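Local structure of Glyoxalase/bleomycin resistance protein/dioxygenase (Sphaerobacter thermophilus, 4HC5) at residues A[26-31]-A[48-53]. The protein belongs to the glyoxalase/bleomycin resistance/dioxygenase superfamily and may act as a dioxygenase, though its substrate is not established. Numbering follows the deposited sequence.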
ATOM      1  N   LYS A  26     -19.096   5.139   5.766  1.00 19.69           N
ATOM      2  CA  LYS A  26     -18.542   5.779   6.964  1.00 20.69           C
ATOM      3  C   LYS A  26     -17.046   5.983   6.802  1.00 18.99           C
ATOM      4  O   LYS A  26     -16.501   7.012   7.224  1.00 19.83           O
ATOM      5  CB  LYS A  26     -18.809   4.965   8.208  1.00 21.66           C
ATOM      6  CG  LYS A  26     -20.269   5.050   8.612  1.00 31.19           C
ATOM      7  CD  LYS A  26     -20.570   4.158   9.752  1.00 34.18           C
ATOM      8  CE  LYS A  26     -22.078   4.113  10.005  1.00 44.61           C
ATOM      9  NZ  LYS A  26     -22.424   5.060  11.085  1.00 53.94           N
ATOM     10  N   ALA A  27     -16.383   5.017   6.166  1.00 17.05           N
ATOM     11  CA  ALA A  27     -14.937   5.156   5.925  1.00 17.56           C
ATOM     12  C   ALA A  27     -14.637   6.316   4.997  1.00 16.15           C
ATOM     13  O   ALA A  27     -13.751   7.136   5.249  1.00 17.73           O
ATOM     14  CB  ALA A  27     -14.326   3.850   5.441  1.00 17.20           C
ATOM     15  N   LEU A  28     -15.466   6.477   3.963  1.00 18.74           N
ATOM     16  CA  LEU A  28     -15.318   7.636   3.070  1.00 18.34           C
ATOM     17  C   LEU A  28     -15.433   8.927   3.873  1.00 19.11           C
ATOM     18  O   LEU A  28     -14.642   9.881   3.649  1.00 20.74           O
ATOM     19  CB  LEU A  28     -16.339   7.631   1.951  1.00 21.78           C
ATOM     20  CG  LEU A  28     -16.015   6.805   0.716  1.00 22.29           C
ATOM     21  CD1 LEU A  28     -17.263   6.732  -0.186  1.00 24.08           C
ATOM     22  CD2 LEU A  28     -14.852   7.534  -0.030  1.00 20.83           C
ATOM     23  N   ASP A  29     -16.430   8.998   4.750  1.00 18.98           N
ATOM     24  CA  ASP A  29     -16.606  10.244   5.513  1.00 21.64           C
ATOM     25  C   ASP A  29     -15.317  10.560   6.277  1.00 22.94           C
ATOM     26  O   ASP A  29     -14.865  11.681   6.323  1.00 21.18           O
ATOM     27  CB  ASP A  29     -17.779  10.116   6.456  1.00 24.28           C
ATOM     28  CG  ASP A  29     -18.177  11.412   7.146  1.00 33.87           C
ATOM     29  OD1 ASP A  29     -18.052  12.555   6.612  1.00 38.11           O
ATOM     30  OD2 ASP A  29     -18.695  11.231   8.267  1.00 49.97           O
ATOM     31  N   PHE A  30     -14.762   9.558   6.924  1.00 18.54           N
ATOM     32  CA  PHE A  30     -13.589   9.716   7.738  1.00 18.04           C
ATOM     33  C   PHE A  30     -12.373  10.181   6.872  1.00 17.57           C
ATOM     34  O   PHE A  30     -11.686  11.150   7.157  1.00 17.49           O
ATOM     35  CB  PHE A  30     -13.233   8.460   8.492  1.00 17.93           C
ATOM     36  CG  PHE A  30     -11.990   8.612   9.323  1.00 18.92           C
ATOM     37  CD1 PHE A  30     -12.009   9.262  10.553  1.00 20.86           C
ATOM     38  CD2 PHE A  30     -10.798   8.108   8.893  1.00 20.44           C
ATOM     39  CE1 PHE A  30     -10.875   9.350  11.331  1.00 20.71           C
ATOM     40  CE2 PHE A  30      -9.668   8.247   9.628  1.00 20.62           C
ATOM     41  CZ  PHE A  30      -9.701   8.857  10.856  1.00 20.45           C
ATOM     42  N   TYR A  31     -12.062   9.393   5.853  1.00 16.86           N
ATOM     43  CA  TYR A  31     -10.867   9.672   5.022  1.00 16.57           C
ATOM     44  C   TYR A  31     -11.020  11.005   4.290  1.00 16.98           C
ATOM     45  O   TYR A  31     -10.015  11.703   4.167  1.00 18.03           O
ATOM     46  CB  TYR A  31     -10.526   8.507   4.039  1.00 16.88           C
ATOM     47  CG  TYR A  31      -9.956   7.353   4.815  1.00 16.59           C
ATOM     48  CD1 TYR A  31      -8.589   7.283   5.031  1.00 16.83           C
ATOM     49  CD2 TYR A  31     -10.723   6.402   5.391  1.00 16.16           C
ATOM     50  CE1 TYR A  31      -8.010   6.321   5.850  1.00 16.84           C
ATOM     51  CE2 TYR A  31     -10.173   5.398   6.213  1.00 16.43           C
ATOM     52  CZ  TYR A  31      -8.815   5.368   6.485  1.00 16.30           C
ATOM     53  OH  TYR A  31      -8.224   4.465   7.322  1.00 16.89           O
ATOM     54  N   ASN A  48     -21.161  -7.633  -6.162  1.00 44.60           N
ATOM     55  CA  ASN A  48     -20.571  -7.819  -4.803  1.00 47.22           C
ATOM     56  C   ASN A  48     -19.283  -7.028  -4.382  1.00 39.33           C
ATOM     57  O   ASN A  48     -18.805  -7.162  -3.304  1.00 58.75           O
ATOM     58  CB  ASN A  48     -20.358  -9.305  -4.562  1.00 49.08           C
ATOM     59  CG  ASN A  48     -21.655 -10.109  -4.736  1.00 63.57           C
ATOM     60  OD1 ASN A  48     -21.684 -11.105  -5.454  1.00 72.25           O
ATOM     61  ND2 ASN A  48     -22.742  -9.639  -4.118  1.00 69.77           N
HETATM   62  N   MSE A  49     -18.878  -6.157  -5.432  1.00 44.10           N
HETATM   63  CA  MSE A  49     -17.721  -5.285  -5.067  1.00 33.82           C
HETATM   64  C   MSE A  49     -17.966  -3.838  -5.549  1.00 30.49           C
HETATM   65  O   MSE A  49     -17.966  -3.594  -6.736  1.00 33.32           O
HETATM   66  CB  MSE A  49     -16.353  -5.758  -5.625  1.00 40.97           C
HETATM   67  CG  MSE A  49     -15.101  -4.685  -5.292  1.00 28.29           C
HETATM   68 SE   MSE A  49     -13.462  -5.374  -6.087  0.70 57.41          SE
HETATM   69  CE  MSE A  49     -13.663  -7.188  -5.351  1.00 45.43           C
ATOM     70  N   ARG A  50     -18.124  -2.942  -4.596  1.00 25.23           N
ATOM     71  CA  ARG A  50     -18.164  -1.506  -4.793  1.00 25.31           C
ATOM     72  C   ARG A  50     -16.727  -1.085  -4.525  1.00 21.91           C
ATOM     73  O   ARG A  50     -16.244  -1.095  -3.424  1.00 21.77           O
ATOM     74  CB  ARG A  50     -19.142  -0.823  -3.807  1.00 22.82           C
ATOM     75  CG  ARG A  50     -19.205   0.677  -3.991  1.00 25.80           C
ATOM     76  CD  ARG A  50     -19.993   1.291  -2.851  1.00 25.18           C
ATOM     77  NE  ARG A  50     -19.932   2.752  -2.857  1.00 24.16           N
ATOM     78  CZ  ARG A  50     -20.322   3.537  -1.867  1.00 28.91           C
ATOM     79  NH1 ARG A  50     -20.866   3.052  -0.750  1.00 35.63           N
ATOM     80  NH2 ARG A  50     -20.176   4.834  -2.029  1.00 30.70           N
ATOM     81  N   PHE A  51     -16.023  -0.824  -5.603  1.00 21.01           N
ATOM     82  CA  PHE A  51     -14.628  -0.466  -5.569  1.00 19.79           C
ATOM     83  C   PHE A  51     -14.526   1.035  -5.269  1.00 18.14           C
ATOM     84  O   PHE A  51     -14.951   1.862  -6.046  1.00 21.03           O
ATOM     85  CB  PHE A  51     -13.851  -0.835  -6.838  1.00 22.90           C
ATOM     86  CG  PHE A  51     -12.403  -0.595  -6.731  1.00 23.74           C
ATOM     87  CD1 PHE A  51     -11.605  -1.362  -5.882  1.00 22.67           C
ATOM     88  CD2 PHE A  51     -11.799   0.389  -7.485  1.00 24.71           C
ATOM     89  CE1 PHE A  51     -10.249  -1.159  -5.781  1.00 24.19           C
ATOM     90  CE2 PHE A  51     -10.449   0.629  -7.402  1.00 24.18           C
ATOM     91  CZ  PHE A  51      -9.628  -0.178  -6.554  1.00 25.17           C
ATOM     92  N   VAL A  52     -13.947   1.333  -4.059  1.00 17.67           N
ATOM     93  CA  VAL A  52     -13.893   2.704  -3.534  1.00 16.95           C
ATOM     94  C   VAL A  52     -12.449   2.980  -3.190  1.00 17.22           C
ATOM     95  O   VAL A  52     -11.778   2.213  -2.476  1.00 17.28           O
ATOM     96  CB  VAL A  52     -14.791   2.903  -2.278  1.00 18.70           C
ATOM     97  CG1 VAL A  52     -14.587   4.302  -1.670  1.00 20.06           C
ATOM     98  CG2 VAL A  52     -16.275   2.590  -2.570  1.00 20.50           C
ATOM     99  N   THR A  53     -11.953   4.122  -3.694  1.00 16.31           N
ATOM    100  CA  THR A  53     -10.633   4.575  -3.311  1.00 15.74           C
ATOM    101  C   THR A  53     -10.609   6.080  -2.963  1.00 15.58           C
ATOM    102  O   THR A  53     -11.444   6.869  -3.398  1.00 16.51           O
ATOM    103  CB  THR A  53      -9.525   4.354  -4.380  1.00 16.18           C
ATOM    104  OG1 THR A  53      -9.729   5.269  -5.451  1.00 17.89           O
ATOM    105  CG2 THR A  53      -9.464   2.923  -4.946  1.00 18.10           C
TER
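A chi1 of -84° in L28 and one of 174° in V52 bring the leucine fork and the CG1 methyl of V52 together. In L28 the torsion sets CG opposite the carbonyl carbon and sends the isobutyl group toward the strand; in V52 it places CG1 anti to the backbone N, and this methyl is the branch that reaches the helix. The evidence for close packing is that CG1 of V52 touches both the branch point and the methyls of L28: it lies 3.6 Å from L28 CD2, 3.7 Å from L28 CG and 3.9 Å from L28 CD1. The valine methyl thus rests against the flank of the leucine fork, nearest CD2, while the backbones stay well apart, L28 CA and V52 CA being 8.4 Å from each other.

R50 adds a looser second contact. Extended from CG to NE, its chain runs to meet L28 from the opposite direction, so that R50 NH2 comes to 3.9 Å from L28 CD1, at an oblique angle to the guanidinium plane. No hydrogen bond links the two segments. The charge is met instead by salt bridges from R50 NH2 to E25 and from R50 NE to D42, which tie the guanidinium to the start of the helix and to the adjoining strand and should limit its rotation. Nearby, L28 also packs on K39 and V54.

With 121 Å² buried in all, this is a small, mainly apolar seam seating helix 24-34 against strand 49-55, an inner strand of a four-stranded mixed sheet. Strand 13-20, this helix and the three strands that follow form one βαβββ module, the repeating unit of the vicinal oxygen chelate fold.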